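Local coordinates for protein amidohydrolase (Thermotoga maritima, PDB 3OOQ) that probably acts as a metal-dependent amidohydrolase of the TIM-barrel superfamily, possibly with allantoinase activity, at residues M288-A292 with T321-A327; V299-L303 with A341-G345. One frame throughout, in Å; residues are numbered along the deposited sequence.

Interaction 1 (M288-A292 with T321-A327)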
loop_
_atom_site.group_PDB
_atom_site.type_symbol
_atom_site.label_atom_id
_atom_site.label_comp_id
_atom_site.label_asym_id
_atom_site.label_seq_id
_atom_site.Cartn_x
_atom_site.Cartn_y
_atom_site.Cartn_z
HETATM N N MSE F 288 -10.466 -22.359 -36.184
HETATM C CA MSE F 288 -10.323 -21.820 -37.521
HETATM C C MSE F 288 -11.454 -22.274 -38.453
HETATM O O MSE F 288 -11.690 -21.666 -39.502
HETATM C CB MSE F 288 -8.979 -22.210 -38.094
HETATM C CG MSE F 288 -8.492 -21.204 -39.071
HETATM SE SE MSE F 288 -6.617 -21.022 -38.817
HETATM C CE MSE F 288 -6.444 -19.187 -39.394
ATOM N N GLU F 289 -12.151 -23.333 -38.042
ATOM C CA GLU F 289 -13.343 -23.819 -38.736
ATOM C C GLU F 289 -14.493 -22.826 -38.771
ATOM O O GLU F 289 -15.433 -22.985 -39.557
ATOM C CB GLU F 289 -13.830 -25.098 -38.076
ATOM C CG GLU F 289 -12.890 -26.273 -38.254
ATOM C CD GLU F 289 -13.553 -27.577 -37.888
ATOM O OE1 GLU F 289 -14.413 -27.581 -36.984
ATOM O OE2 GLU F 289 -13.221 -28.597 -38.511
ATOM N N THR F 290 -14.423 -21.812 -37.915
ATOM C CA THR F 290 -15.452 -20.788 -37.841
ATOM C C THR F 290 -15.633 -20.040 -39.180
ATOM O O THR F 290 -16.748 -19.664 -39.546
ATOM C CB THR F 290 -15.193 -19.808 -36.646
ATOM O OG1 THR F 290 -16.422 -19.199 -36.255
ATOM C CG2 THR F 290 -14.203 -18.712 -37.010
ATOM N N ILE F 291 -14.540 -19.846 -39.916
ATOM C CA ILE F 291 -14.625 -19.188 -41.209
ATOM C C ILE F 291 -15.640 -19.943 -42.096
ATOM O O ILE F 291 -16.664 -19.386 -42.497
ATOM C CB ILE F 291 -13.239 -19.049 -41.876
ATOM C CG1 ILE F 291 -12.382 -18.007 -41.117
ATOM C CG2 ILE F 291 -13.382 -18.685 -43.372
ATOM C CD1 ILE F 291 -10.910 -18.018 -41.483
ATOM N N ALA F 292 -15.368 -21.219 -42.328
ATOM C CA ALA F 292 -16.246 -22.099 -43.098
ATOM C C ALA F 292 -17.668 -22.071 -42.561
ATOM O O ALA F 292 -18.626 -21.907 -43.330
ATOM C CB ALA F 292 -15.706 -23.527 -43.063
ATOM N N THR F 321 -3.676 -20.422 -43.936
ATOM C CA THR F 321 -3.759 -21.516 -42.960
ATOM C C THR F 321 -5.197 -22.007 -42.781
ATOM O O THR F 321 -5.435 -23.188 -42.486
ATOM C CB THR F 321 -3.165 -21.083 -41.603
ATOM O OG1 THR F 321 -1.768 -20.825 -41.774
ATOM C CG2 THR F 321 -3.350 -22.156 -40.519
ATOM N N ALA F 322 -6.160 -21.116 -42.988
ATOM C CA ALA F 322 -7.554 -21.522 -42.832
ATOM C C ALA F 322 -7.961 -22.584 -43.852
ATOM O O ALA F 322 -8.916 -23.325 -43.617
ATOM C CB ALA F 322 -8.487 -20.331 -42.849
HETATM N N MSE F 323 -7.212 -22.696 -44.952
HETATM C CA MSE F 323 -7.423 -23.787 -45.930
HETATM C C MSE F 323 -7.203 -25.173 -45.329
HETATM O O MSE F 323 -7.660 -26.163 -45.886
HETATM C CB MSE F 323 -6.567 -23.610 -47.189
HETATM C CG MSE F 323 -6.907 -22.363 -47.976
HETATM SE SE MSE F 323 -6.035 -22.191 -49.724
HETATM C CE MSE F 323 -4.149 -22.130 -49.185
ATOM N N ARG F 324 -6.533 -25.242 -44.182
ATOM C CA ARG F 324 -6.457 -26.501 -43.426
ATOM C C ARG F 324 -7.708 -26.797 -42.617
ATOM O O ARG F 324 -7.779 -27.851 -41.981
ATOM C CB ARG F 324 -5.273 -26.514 -42.447
ATOM C CG ARG F 324 -3.973 -26.187 -43.075
ATOM C CD ARG F 324 -2.800 -26.595 -42.219
ATOM N NE ARG F 324 -1.655 -26.765 -43.104
ATOM C CZ ARG F 324 -0.391 -26.884 -42.718
ATOM N NH1 ARG F 324 -0.055 -26.840 -41.425
ATOM N NH2 ARG F 324 0.533 -27.041 -43.651
ATOM N N TYR F 325 -8.661 -25.858 -42.597
ATOM C CA TYR F 325 -9.866 -25.990 -41.763
ATOM C C TYR F 325 -11.161 -25.774 -42.560
ATOM O O TYR F 325 -12.146 -25.213 -42.048
ATOM C CB TYR F 325 -9.776 -25.050 -40.549
ATOM C CG TYR F 325 -8.507 -25.271 -39.757
ATOM C CD1 TYR F 325 -7.343 -24.567 -40.065
ATOM C CD2 TYR F 325 -8.456 -26.217 -38.733
ATOM C CE1 TYR F 325 -6.162 -24.769 -39.355
ATOM C CE2 TYR F 325 -7.270 -26.438 -38.010
ATOM C CZ TYR F 325 -6.132 -25.701 -38.332
ATOM O OH TYR F 325 -4.952 -25.900 -37.644
ATOM N N GLY F 326 -11.134 -26.204 -43.824
ATOM C CA GLY F 326 -12.329 -26.247 -44.672
ATOM C C GLY F 326 -12.665 -24.987 -45.444
ATOM O O GLY F 326 -13.679 -24.950 -46.143
ATOM N N ALA F 327 -11.817 -23.965 -45.335
ATOM C CA ALA F 327 -12.048 -22.689 -45.996
ATOM C C ALA F 327 -11.443 -22.672 -47.402
ATOM O O ALA F 327 -10.357 -23.199 -47.621
ATOM C CB ALA F 327 -11.480 -21.546 -45.162
HETATM O O HOH W 1 -12.630 -22.521 -41.922
#
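Met288 (selenomethionine) CB lies over one face of the Tyr325 ring in a CH-pi contact, 3.8 Å from the ring centroid, 27° off the normal and offset toward the rim. CG stands anti to the backbone N (chi1 -151°), which carries the chain out past the CD1-CE1 side of the ring; Met288 SE lies oblique there, 3.8 Å from Tyr325 CE1, in a Met-aromatic contact. Beside the ring, Met288 CG meets Ala322 CB at 3.9 Å. The same methyl receives Ile291 CD1 (3.6 Å from Ala322 CB), while the other branch of Ile291, CG2, touches Ala327 CB. One water ties the backbones together, donating to Met288 O and to Tyr325 O, each at 2.7 Å, and accepting from Ala292 N at 3.1 Å. Tyr325 is positioned by the backbone bond from its N to Ala322 O, and Gly326, at positive phi, lets the chain turn toward Ala327. Leu332 of helix 329-334 packs on Ile291, Ala322 and Ala327, while Phe314 of the second subunit packs on Tyr325. The contact joins residues 288-292, at the N-terminal side of helix 290-297, to the loop linking helix 315-321 with helix 329-334.

Interaction 2 (V299-L303 with A341-G345); sequences VLIAL and AKILG
Ile343 CD1 rests over the flat peptide joining Ile301 to Ala302, 3.7 Å from Ala302 N and 3.9 Å from Ile301 C; the contact has no aromatic ring. Ile301 O of this peptide takes a hydrogen bond from Asn339 ND2, and the backbone of Ala302 is hydrogen-bonded to Val269 and Val271 of the neighbouring strand. The same CD1 meets Ala302 CB at 3.8 Å. Ile343 reaches the strand because CG1 lies beside its backbone N and the chain then extends (chi2 164°), carrying the methyl outward from the helix. Leu300 and Ile343 run antiparallel alongside one another, with Leu300 CD2 3.8 Å from Ile343 CG1. Leu300 CD2 also touches the aliphatic part of exposed Lys342, at CG, the two side chains lying roughly perpendicular. With an alanine in place of Ile343, CG1 and CD1 vanish, and a gap would probably open between Leu300 and Ala302 over the peptide. Gly345 ends the helix in a Schellman motif, its N bonded to Lys342 O. Helix 338-343 therefore lies against strand 301-303, which runs parallel to strand 269-271, while helix 290-297 packs on Ile301.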
loop_
_atom_site.group_PDB
_atom_site.type_symbol
_atom_site.label_atom_id
_atom_site.label_comp_id
_atom_site.label_asym_id
_atom_site.label_seq_id
_atom_site.Cartn_x
_atom_site.Cartn_y
_atom_site.Cartn_z
ATOM N N VAL F 299 -23.445 -15.673 -42.870
ATOM C CA VAL F 299 -23.008 -14.490 -42.136
ATOM C C VAL F 299 -21.958 -13.755 -42.952
ATOM O O VAL F 299 -21.037 -14.370 -43.503
ATOM C CB VAL F 299 -22.441 -14.864 -40.743
ATOM C CG1 VAL F 299 -22.095 -13.578 -39.898
ATOM C CG2 VAL F 299 -23.443 -15.725 -39.984
ATOM N N LEU F 300 -22.103 -12.436 -43.018
ATOM C CA LEU F 300 -21.086 -11.579 -43.583
ATOM C C LEU F 300 -19.903 -11.407 -42.605
ATOM O O LEU F 300 -20.054 -10.858 -41.515
ATOM C CB LEU F 300 -21.673 -10.214 -43.953
ATOM C CG LEU F 300 -20.630 -9.199 -44.432
ATOM C CD1 LEU F 300 -20.092 -9.606 -45.800
ATOM C CD2 LEU F 300 -21.224 -7.805 -44.472
ATOM N N ILE F 301 -18.725 -11.871 -43.015
ATOM C CA ILE F 301 -17.558 -11.847 -42.153
ATOM C C ILE F 301 -16.337 -11.250 -42.838
ATOM O O ILE F 301 -16.226 -11.269 -44.086
ATOM C CB ILE F 301 -17.206 -13.266 -41.593
ATOM C CG1 ILE F 301 -16.576 -14.158 -42.680
ATOM C CG2 ILE F 301 -18.413 -13.897 -40.941
ATOM C CD1 ILE F 301 -16.098 -15.554 -42.188
ATOM N N ALA F 302 -15.452 -10.685 -42.012
ATOM C CA ALA F 302 -14.112 -10.289 -42.426
ATOM C C ALA F 302 -13.131 -10.963 -41.484
ATOM O O ALA F 302 -13.498 -11.392 -40.377
ATOM C CB ALA F 302 -13.920 -8.781 -42.354
ATOM N N LEU F 303 -11.889 -11.053 -41.926
ATOM C CA LEU F 303 -10.832 -11.630 -41.115
ATOM C C LEU F 303 -9.827 -10.569 -40.655
ATOM O O LEU F 303 -9.242 -9.862 -41.488
ATOM C CB LEU F 303 -10.126 -12.751 -41.878
ATOM C CG LEU F 303 -8.960 -13.481 -41.197
ATOM C CD1 LEU F 303 -9.383 -14.177 -39.890
ATOM C CD2 LEU F 303 -8.333 -14.480 -42.166
ATOM N N ALA F 341 -14.133 -4.234 -46.534
ATOM C CA ALA F 341 -14.575 -2.974 -47.164
ATOM C C ALA F 341 -16.069 -2.689 -46.909
ATOM O O ALA F 341 -16.467 -1.569 -46.561
ATOM C CB ALA F 341 -14.286 -2.989 -48.664
ATOM N N LYS F 342 -16.880 -3.716 -47.093
ATOM C CA LYS F 342 -18.332 -3.590 -47.009
ATOM C C LYS F 342 -18.743 -3.337 -45.541
ATOM O O LYS F 342 -19.541 -2.447 -45.261
ATOM C CB LYS F 342 -18.992 -4.843 -47.624
ATOM C CG LYS F 342 -20.482 -5.046 -47.370
ATOM C CD LYS F 342 -21.323 -4.464 -48.485
ATOM C CE LYS F 342 -22.826 -4.623 -48.239
ATOM N NZ LYS F 342 -23.313 -5.890 -48.858
ATOM N N ILE F 343 -18.157 -4.091 -44.610
ATOM C CA ILE F 343 -18.393 -3.890 -43.168
ATOM C C ILE F 343 -18.035 -2.468 -42.729
ATOM O O ILE F 343 -18.706 -1.883 -41.865
ATOM C CB ILE F 343 -17.662 -4.970 -42.326
ATOM C CG1 ILE F 343 -18.305 -6.342 -42.589
ATOM C CG2 ILE F 343 -17.696 -4.611 -40.825
ATOM C CD1 ILE F 343 -17.494 -7.551 -42.143
ATOM N N LEU F 344 -17.030 -1.889 -43.381
ATOM C CA LEU F 344 -16.605 -0.522 -43.101
ATOM C C LEU F 344 -17.400 0.572 -43.825
ATOM O O LEU F 344 -17.151 1.758 -43.606
ATOM C CB LEU F 344 -15.099 -0.378 -43.391
ATOM C CG LEU F 344 -14.145 -1.269 -42.577
ATOM C CD1 LEU F 344 -12.673 -1.206 -43.075
ATOM C CD2 LEU F 344 -14.221 -0.918 -41.106
ATOM N N GLY F 345 -18.352 0.180 -44.677
ATOM C CA GLY F 345 -19.125 1.135 -45.484
ATOM C C GLY F 345 -18.328 1.759 -46.625
ATOM O O GLY F 345 -18.636 2.856 -47.072
#

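Helix 290-297 is followed by strand 301-303, and the four segments alternate along the chain, although the centres of the two contacts lie about 17 Å apart; they meet where Ile291 O packs 3.9 Å from Ile301 CD1. Interaction 2 lies nearer the middle of the chain, about 8 Å from its centre against about 20 Å for interaction 1, yet both mix buried and exposed residues. Interaction 1 buries more surface, combines selenium and an aromatic ring with a bridging water, and borders the second subunit. Interaction 2 is aliphatic, set against a strand whose backbone is hydrogen-bonded to its neighbour, and no other chain touches it. Helix 315-321 packs on Leu303 and runs into 321-327.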